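Local coordinates for protein particle-associated lyase (Acinetobacter bacteriophage AP22, PDB 4Y9V) that probably cleaves the capsular polysaccharide of Acinetobacter baumannii as the trimeric, saccharide-binding tailspike lyase of the phage, at residues Gly338-Thr343 and Gly358-Ser363. Residues are numbered along the deposited sequence; the frame is centred on the assembly and turned at random. Where two conformers were deposited one is given.
Sequences GNVERT and GDNEYS. With EDO (1,2-ethanediol), chain D.
The flat side-chain amide of N360 is held between V340 O and T343 N. The two segments sit on neighbouring coils of a parallel beta-helix, in keeping with the pectin lyase-like family. V340 O lies in the plane of this amide, 3.0 Å from N360 ND2, and the N-H points almost straight at it (178°). N360 ND2 itself sits above the carbonyl plane of V340. On the other branch, N360 OD1 accepts T343 N at 2.9 Å, in the plane of the OD1 carbonyl. N360 CG stands beside its own backbone N (chi1 -67°), on the side of the 340-343 chain. ND2 also donates to F355 O.

The second flat group is the guanidinium of R342. A water modelled at two close positions links R342 NE and D359 OD2. Its exact place is doubtful, though one position lies in the guanidinium plane at its edge. No direct salt bridge forms, because D359 OD2 is 4.2 Å from R342 NE and off to one side of the guanidinium, with no N-H aimed at it. The two side chains run alongside each other, with their charged planes 82° apart. R342 NH1 instead pairs with D366 of the second subunit, and D359 OD1 accepts E385 N.

The chain turns a corner at R342. D359, its neighbour in the next coil, also has a positive phi, and N360 bridges the coils there. Regular parallel pairing starts beyond it, where strands 343-346 and 360-363 run together. Near the turn, E341 OE1 accepts a bond from O2 of a 1,2-ethanediol, probably a crystallisation additive, and is also hydrogen-bonded to Y162 OH. E341 OE2 forms a salt bridge with R316. The first backbone bond after the corner runs from E361 N to T343 O, 2.9 Å long.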
# COMPACT_ATOMS: atom_id res chain seq x y z
N GLY A 338 9.62 -3.23 -22.13
CA GLY A 338 8.44 -2.90 -22.91
C GLY A 338 7.46 -4.02 -23.19
O GLY A 338 6.42 -3.75 -23.80
N ASN A 339 7.73 -5.24 -22.74
CA ASN A 339 6.72 -6.29 -22.75
C ASN A 339 6.10 -6.53 -21.38
O ASN A 339 5.56 -7.62 -21.18
CB ASN A 339 7.29 -7.61 -23.29
CG ASN A 339 8.25 -8.22 -22.27
OD1 ASN A 339 8.93 -7.49 -21.56
ND2 ASN A 339 8.33 -9.54 -22.28
N VAL A 340 6.16 -5.54 -20.48
CA VAL A 340 5.67 -5.67 -19.13
C VAL A 340 4.52 -4.70 -18.89
O VAL A 340 4.68 -3.49 -19.07
CB VAL A 340 6.78 -5.36 -18.11
CG1 VAL A 340 6.25 -5.49 -16.68
CG2 VAL A 340 7.98 -6.27 -18.33
N GLU A 341 3.39 -5.22 -18.42
CA GLU A 341 2.23 -4.41 -18.02
C GLU A 341 1.73 -4.92 -16.67
O GLU A 341 2.11 -5.99 -16.19
CB GLU A 341 1.12 -4.44 -19.08
CG GLU A 341 0.53 -5.82 -19.30
CD GLU A 341 -0.66 -5.87 -20.23
OE1 GLU A 341 -0.60 -5.26 -21.32
OE2 GLU A 341 -1.65 -6.59 -19.89
N ARG A 342 0.79 -4.18 -16.07
CA ARG A 342 0.11 -4.67 -14.86
C ARG A 342 1.13 -5.05 -13.78
O ARG A 342 0.96 -6.08 -13.11
CB ARG A 342 -0.88 -5.78 -15.16
CG ARG A 342 -1.92 -5.48 -16.25
CD ARG A 342 -3.03 -4.56 -15.81
NE ARG A 342 -4.04 -4.68 -16.88
CZ ARG A 342 -5.29 -5.15 -16.95
NH1 ARG A 342 -5.87 -5.53 -15.83
NH2 ARG A 342 -5.93 -5.16 -18.10
N THR A 343 2.17 -4.23 -13.58
CA THR A 343 3.28 -4.56 -12.68
C THR A 343 3.59 -3.37 -11.79
O THR A 343 3.54 -2.21 -12.23
CB THR A 343 4.47 -5.04 -13.52
OG1 THR A 343 4.10 -6.29 -14.11
CG2 THR A 343 5.71 -5.32 -12.69
N GLY A 358 3.13 -0.02 -19.88
CA GLY A 358 2.00 0.74 -19.37
C GLY A 358 1.17 -0.09 -18.40
O GLY A 358 1.36 -1.28 -18.21
N ASP A 359 0.20 0.62 -17.78
CA ASP A 359 -0.55 0.08 -16.66
C ASP A 359 0.37 -0.48 -15.59
O ASP A 359 0.16 -1.55 -15.03
CB ASP A 359 -1.62 -0.91 -17.11
CG ASP A 359 -2.74 -0.21 -17.90
OD1 ASP A 359 -2.97 1.01 -17.71
OD2 ASP A 359 -3.41 -0.94 -18.63
N ASN A 360 1.42 0.31 -15.28
CA ASN A 360 2.45 -0.05 -14.32
C ASN A 360 2.54 1.03 -13.24
O ASN A 360 2.07 2.15 -13.44
CB ASN A 360 3.81 -0.22 -15.00
CG ASN A 360 3.84 -1.41 -15.94
OD1 ASN A 360 3.25 -2.46 -15.66
ND2 ASN A 360 4.54 -1.27 -17.06
N GLU A 361 3.19 0.69 -12.13
CA GLU A 361 3.28 1.62 -10.99
C GLU A 361 4.58 1.45 -10.23
O GLU A 361 5.05 0.33 -10.02
CB GLU A 361 2.08 1.37 -10.05
CG GLU A 361 2.02 2.28 -8.83
CD GLU A 361 0.68 2.22 -8.09
OE1 GLU A 361 0.03 1.15 -8.14
OE2 GLU A 361 0.33 3.22 -7.43
N TYR A 362 5.12 2.59 -9.80
CA TYR A 362 6.06 2.65 -8.67
C TYR A 362 5.33 3.42 -7.57
O TYR A 362 4.90 4.56 -7.82
CB TYR A 362 7.39 3.35 -8.98
CG TYR A 362 8.30 2.57 -9.91
CD1 TYR A 362 8.12 2.57 -11.28
CD2 TYR A 362 9.33 1.81 -9.39
CE1 TYR A 362 8.95 1.85 -12.12
CE2 TYR A 362 10.17 1.08 -10.22
CZ TYR A 362 9.97 1.09 -11.60
OH TYR A 362 10.82 0.35 -12.36
N SER A 363 5.18 2.82 -6.40
CA SER A 363 4.48 3.47 -5.29
C SER A 363 5.32 3.35 -4.02
O SER A 363 5.92 2.32 -3.76
CB SER A 363 3.10 2.86 -5.07
OG SER A 363 3.15 1.45 -4.92
C1 EDO D . 0.28 -1.76 -21.73
O1 EDO D . 0.20 -1.15 -22.95
C2 EDO D . -1.04 -1.84 -21.02
O2 EDO D . -1.88 -2.78 -21.65
O HOH W 1 -2.88 -3.49 -18.90
O HOH W 2 -3.76 -3.28 -19.20